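Local structure of periplasmic binding protein (Roseiflexus sp. RS-1, 5GJ3) at residues H144-Y149 / Q156-R161. The protein binds heme in the periplasm, here two molecules at once, and probably hands it to the membrane transporter of a bacterial heme-acquisition system. Residues are numbered along the deposited sequence; the frame is centred on the assembly and turned at random.
Sequences HVLFLY and QQVAGR. With ZN (zinc ion), chain E; HEM (protoporphyrin IX containing Fe), chain C.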
ATOM      1  N   HIS A 144     -11.868 -10.872 -13.933  1.00 17.38           N
ATOM      2  CA  HIS A 144     -12.235  -9.469 -13.651  1.00 16.82           C
ATOM      3  C   HIS A 144     -12.222  -9.167 -12.130  1.00 16.82           C
ATOM      4  O   HIS A 144     -12.873  -9.863 -11.328  1.00 16.30           O
ATOM      5  CB  HIS A 144     -13.596  -9.106 -14.277  1.00 16.35           C
ATOM      6  CG  HIS A 144     -13.476  -8.635 -15.698  1.00 18.20           C
ATOM      7  ND1 HIS A 144     -12.982  -9.441 -16.698  1.00 17.58           N
ATOM      8  CD2 HIS A 144     -13.705  -7.427 -16.268  1.00 17.71           C
ATOM      9  CE1 HIS A 144     -12.929  -8.766 -17.833  1.00 18.45           C
ATOM     10  NE2 HIS A 144     -13.370  -7.544 -17.601  1.00 18.46           N
ATOM     11  N   VAL A 145     -11.451  -8.145 -11.740  1.00 15.74           N
ATOM     12  CA  VAL A 145     -11.209  -7.923 -10.299  1.00 17.42           C
ATOM     13  C   VAL A 145     -11.725  -6.504  -9.934  1.00 16.80           C
ATOM     14  O   VAL A 145     -11.406  -5.547 -10.633  1.00 17.26           O
ATOM     15  CB  VAL A 145      -9.695  -8.048  -9.958  1.00 16.38           C
ATOM     16  CG1 VAL A 145      -9.459  -7.827  -8.479  1.00 16.32           C
ATOM     17  CG2 VAL A 145      -9.157  -9.443 -10.341  1.00 15.88           C
ATOM     18  N   LEU A 146     -12.524  -6.372  -8.878  1.00 15.88           N
ATOM     19  CA  LEU A 146     -12.939  -5.024  -8.460  1.00 16.76           C
ATOM     20  C   LEU A 146     -12.382  -4.715  -7.058  1.00 17.53           C
ATOM     21  O   LEU A 146     -12.639  -5.457  -6.103  1.00 18.63           O
ATOM     22  CB  LEU A 146     -14.464  -4.930  -8.454  1.00 18.21           C
ATOM     23  CG  LEU A 146     -15.058  -3.553  -8.261  1.00 19.62           C
ATOM     24  CD1 LEU A 146     -14.776  -2.623  -9.465  1.00 19.69           C
ATOM     25  CD2 LEU A 146     -16.573  -3.718  -7.991  1.00 20.69           C
ATOM     26  N   PHE A 147     -11.604  -3.646  -6.942  1.00 18.92           N
ATOM     27  CA  PHE A 147     -11.160  -3.197  -5.631  1.00 19.62           C
ATOM     28  C   PHE A 147     -12.152  -2.190  -5.019  1.00 19.39           C
ATOM     29  O   PHE A 147     -12.482  -1.175  -5.667  1.00 20.24           O
ATOM     30  CB  PHE A 147      -9.780  -2.524  -5.715  1.00 19.64           C
ATOM     31  CG  PHE A 147      -9.301  -1.996  -4.387  1.00 18.40           C
ATOM     32  CD1 PHE A 147      -8.695  -2.841  -3.485  1.00 20.39           C
ATOM     33  CD2 PHE A 147      -9.524  -0.659  -4.019  1.00 20.16           C
ATOM     34  CE1 PHE A 147      -8.288  -2.364  -2.234  1.00 20.51           C
ATOM     35  CE2 PHE A 147      -9.121  -0.171  -2.787  1.00 20.00           C
ATOM     36  CZ  PHE A 147      -8.484  -1.027  -1.899  1.00 19.41           C
ATOM     37  N   LEU A 148     -12.602  -2.446  -3.791  1.00 17.48           N
ATOM     38  CA  LEU A 148     -13.548  -1.546  -3.106  1.00 22.47           C
ATOM     39  C   LEU A 148     -12.843  -0.983  -1.894  1.00 23.44           C
ATOM     40  O   LEU A 148     -12.278  -1.729  -1.072  1.00 22.60           O
ATOM     41  CB  LEU A 148     -14.800  -2.274  -2.590  1.00 22.36           C
ATOM     42  CG  LEU A 148     -15.630  -2.924  -3.714  1.00 26.00           C
ATOM     43  CD1 LEU A 148     -16.774  -3.749  -3.178  1.00 28.25           C
ATOM     44  CD2 LEU A 148     -16.155  -1.851  -4.663  1.00 26.38           C
ATOM     45  N   TYR A 149     -12.807   0.322  -1.844  1.00 21.90           N
ATOM     46  CA  TYR A 149     -12.444   1.024  -0.644  1.00 24.43           C
ATOM     47  C   TYR A 149     -13.755   1.212   0.170  1.00 23.93           C
ATOM     48  O   TYR A 149     -14.725   1.767  -0.346  1.00 23.31           O
ATOM     49  CB  TYR A 149     -11.833   2.362  -1.029  1.00 24.01           C
ATOM     50  CG  TYR A 149     -11.573   3.215   0.188  1.00 28.74           C
ATOM     51  CD1 TYR A 149     -10.427   3.012   0.972  1.00 30.47           C
ATOM     52  CD2 TYR A 149     -12.502   4.216   0.593  1.00 29.81           C
ATOM     53  CE1 TYR A 149     -10.186   3.786   2.129  1.00 31.17           C
ATOM     54  CE2 TYR A 149     -12.277   4.988   1.749  1.00 32.16           C
ATOM     55  CZ  TYR A 149     -11.108   4.794   2.507  1.00 31.94           C
ATOM     56  OH  TYR A 149     -10.847   5.562   3.652  1.00 31.97           O
ATOM     57  N   GLN A 156     -18.304   3.841  -0.104  1.00 32.14           N
ATOM     58  CA  GLN A 156     -18.022   2.734  -1.026  1.00 29.94           C
ATOM     59  C   GLN A 156     -17.470   3.296  -2.317  1.00 27.96           C
ATOM     60  O   GLN A 156     -18.189   3.940  -3.098  1.00 27.48           O
ATOM     61  CB  GLN A 156     -19.285   1.894  -1.273  1.00 35.11           C
ATOM     62  CG  GLN A 156     -19.715   1.153  -0.015  1.00 37.92           C
ATOM     63  CD  GLN A 156     -21.197   0.998   0.132  1.00 43.92           C
ATOM     64  OE1 GLN A 156     -21.712   1.019   1.248  1.00 51.90           O
ATOM     65  NE2 GLN A 156     -21.888   0.774  -0.969  1.00 43.90           N
ATOM     66  N   GLN A 157     -16.174   3.078  -2.513  1.00 26.26           N
ATOM     67  CA  GLN A 157     -15.437   3.651  -3.623  1.00 28.34           C
ATOM     68  C   GLN A 157     -14.680   2.541  -4.359  1.00 27.70           C
ATOM     69  O   GLN A 157     -14.279   1.544  -3.765  1.00 26.29           O
ATOM     70  CB  GLN A 157     -14.440   4.715  -3.144  1.00 28.66           C
ATOM     71  CG  GLN A 157     -15.067   5.871  -2.360  1.00 34.53           C
ATOM     72  CD  GLN A 157     -15.574   6.992  -3.251  1.00 35.46           C
ATOM     73  OE1 GLN A 157     -16.737   7.385  -3.164  1.00 44.73           O
ATOM     74  NE2 GLN A 157     -14.711   7.501  -4.116  1.00 35.64           N
ATOM     75  N   VAL A 158     -14.506   2.739  -5.654  1.00 25.01           N
ATOM     76  CA  VAL A 158     -13.904   1.757  -6.529  1.00 26.75           C
ATOM     77  C   VAL A 158     -12.637   2.433  -7.031  1.00 23.42           C
ATOM     78  O   VAL A 158     -12.656   3.645  -7.281  1.00 22.96           O
ATOM     79  CB  VAL A 158     -14.865   1.470  -7.721  1.00 26.04           C
ATOM     80  CG1 VAL A 158     -14.136   0.792  -8.861  1.00 31.15           C
ATOM     81  CG2 VAL A 158     -16.047   0.634  -7.276  1.00 29.49           C
ATOM     82  N   ALA A 159     -11.561   1.671  -7.199  1.00 21.53           N
ATOM     83  CA  ALA A 159     -10.296   2.213  -7.751  1.00 22.41           C
ATOM     84  C   ALA A 159     -10.083   1.832  -9.222  1.00 22.77           C
ATOM     85  O   ALA A 159     -10.102   0.634  -9.595  1.00 24.21           O
ATOM     86  CB  ALA A 159      -9.110   1.734  -6.906  1.00 20.85           C
ATOM     87  N   GLY A 160      -9.852   2.830 -10.058  1.00 23.42           N
ATOM     88  CA  GLY A 160      -9.577   2.596 -11.459  1.00 22.87           C
ATOM     89  C   GLY A 160      -8.094   2.820 -11.740  1.00 26.98           C
ATOM     90  O   GLY A 160      -7.230   2.515 -10.886  1.00 25.02           O
ATOM     91  N   ARG A 161      -7.808   3.342 -12.931  1.00 28.04           N
ATOM     92  CA  ARG A 161      -6.425   3.522 -13.394  1.00 34.19           C
ATOM     93  C   ARG A 161      -5.709   4.664 -12.669  1.00 31.82           C
ATOM     94  O   ARG A 161      -6.360   5.469 -11.956  1.00 30.38           O
ATOM     95  CB  ARG A 161      -6.347   3.646 -14.927  1.00 38.89           C
ATOM     96  CG  ARG A 161      -6.792   2.355 -15.596  1.00 47.80           C
ATOM     97  CD  ARG A 161      -6.241   2.115 -16.997  1.00 56.98           C
ATOM     98  NE  ARG A 161      -7.066   1.133 -17.723  1.00 63.73           N
ATOM     99  CZ  ARG A 161      -6.968   0.856 -19.029  1.00 68.87           C
ATOM    100  NH1 ARG A 161      -6.063   1.465 -19.791  1.00 66.48           N
ATOM    101  NH2 ARG A 161      -7.780  -0.042 -19.578  1.00 65.63           N
TER
HETATM  102 ZN    ZN E 404     -13.646  -5.756 -18.705  1.00 27.79          ZN
HETATM  103  CHA HEM C 402     -10.154   6.663   7.423  0.75 22.47           C
HETATM  104  CHB HEM C 402      -7.200   3.892   4.727  0.75 24.37           C
HETATM  105  CHC HEM C 402      -8.023   6.674   0.768  0.75 23.42           C
HETATM  106  CHD HEM C 402     -10.766   9.572   3.559  0.75 25.64           C
HETATM  107  C1A HEM C 402      -9.259   5.710   7.007  0.75 24.71           C
HETATM  108  C2A HEM C 402      -8.638   4.782   7.884  0.75 26.53           C
HETATM  109  C3A HEM C 402      -7.804   4.013   7.120  0.75 24.95           C
HETATM  110  C4A HEM C 402      -7.909   4.467   5.783  0.75 23.92           C
HETATM  111  CMA HEM C 402      -6.933   2.848   7.591  0.75 25.53           C
HETATM  112  CAA HEM C 402      -8.853   4.683   9.397  0.75 29.64           C
HETATM  113  CBA HEM C 402      -9.712   3.476   9.811  0.75 35.56           C
HETATM  114  CGA HEM C 402     -11.185   3.631   9.501  0.75 42.71           C
HETATM  115  O1A HEM C 402     -11.617   4.471   8.685  0.75 48.85           O
HETATM  116  O2A HEM C 402     -12.025   2.889  10.045  0.75 47.01           O
HETATM  117  C1B HEM C 402      -7.165   4.427   3.418  0.75 23.33           C
HETATM  118  C2B HEM C 402      -6.377   3.860   2.367  0.75 23.68           C
HETATM  119  C3B HEM C 402      -6.567   4.625   1.260  0.75 24.28           C
HETATM  120  C4B HEM C 402      -7.535   5.702   1.653  0.75 23.89           C
HETATM  121  CMB HEM C 402      -5.491   2.643   2.496  0.75 24.45           C
HETATM  122  CAB HEM C 402      -5.982   4.456  -0.080  0.75 23.10           C
HETATM  123  CBB HEM C 402      -6.570   3.630  -0.912  0.75 27.08           C
HETATM  124  C1C HEM C 402      -8.826   7.748   1.187  0.75 25.47           C
HETATM  125  C2C HEM C 402      -9.127   8.882   0.411  0.75 25.09           C
HETATM  126  C3C HEM C 402      -9.929   9.720   1.206  0.75 26.24           C
HETATM  127  C4C HEM C 402     -10.083   9.063   2.467  0.75 25.58           C
HETATM  128  CMC HEM C 402      -8.668   9.072  -1.022  0.75 25.72           C
HETATM  129  CAC HEM C 402     -10.561  11.043   0.903  0.75 27.84           C
HETATM  130  CBC HEM C 402     -10.781  11.515  -0.317  0.75 31.00           C
HETATM  131  C1D HEM C 402     -10.757   8.986   4.830  0.75 22.52           C
HETATM  132  C2D HEM C 402     -11.477   9.621   5.967  0.75 24.19           C
HETATM  133  C3D HEM C 402     -11.321   8.805   7.049  0.75 23.01           C
HETATM  134  C4D HEM C 402     -10.503   7.686   6.550  0.75 23.06           C
HETATM  135  CMD HEM C 402     -12.218  10.935   5.885  0.75 23.30           C
HETATM  136  CAD HEM C 402     -11.847   8.989   8.469  0.75 22.72           C
HETATM  137  CBD HEM C 402     -10.914   9.759   9.441  0.75 21.53           C
HETATM  138  CGD HEM C 402     -11.472   9.720  10.862  0.75 21.76           C
HETATM  139  O1D HEM C 402     -10.849  10.145  11.881  0.75 20.75           O
HETATM  140  O2D HEM C 402     -12.614   9.251  11.083  0.75 21.30           O
HETATM  141  NA  HEM C 402      -8.817   5.510   5.693  0.75 22.82           N
HETATM  142  NB  HEM C 402      -7.870   5.452   2.934  0.75 24.27           N
HETATM  143  NC  HEM C 402      -9.415   7.872   2.437  0.75 23.43           N
HETATM  144  ND  HEM C 402     -10.276   7.784   5.198  0.75 24.33           N
HETATM  145 FE   HEM C 402      -9.164   6.653   4.105  0.75 22.47          FE
HETATM  146  O   HOH W   1     -11.182  -1.912  -9.046  1.00 20.38           O
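Y149 and Q157 form a hydrogen-bonded antiparallel pair, each backbone N-H meeting the other's carbonyl: Y149 N to Q157 O is 2.7 Å, and Q157 N to Y149 O is 2.9 Å. The bond from A159 N to F147 O is weak at 3.4 Å, and in this same pair a water stands in for the return bond, accepting from F147 N and donating to A159 O. It bridges the hairpin strands 144-151 and 155-159 as they splay apart, satisfying buried polar groups. On one face, branched V158 fits between two leucines: its CG1 meets L146 CD1 at 3.5 Å, while its CG2 packs on L148 CD2 at 3.6 Å. With CG anti to the carbonyl carbon (chi1 -62°), L148 brings CD2 against V158. On the other face, the A159 methyl packs against the F147 ring, CB to CD2 3.8 Å; V165 of helix 164-171 touches both residues. Q157 suits its partly exposed place: its CB lies 4.1 Å from Y149 CB while the end of its chain leads away from strand 144-149, and like Y149 it touches F186 of strand 186-188. From this paired backbone the tyrosine ring projects with CG anti to N (chi1 174°), carrying OH to the iron of one of the two hemes at 2.1 Å, with R151 giving a weak hydrogen bond to the same oxygen. The ring's edge meets heme CHB in plane. Far down the strand, H144 and D180 bind zinc. The hairpin thus presents an oxygen ligand to the heme iron, and the nearby arginine cation would be expected to favour negative charge on that oxygen.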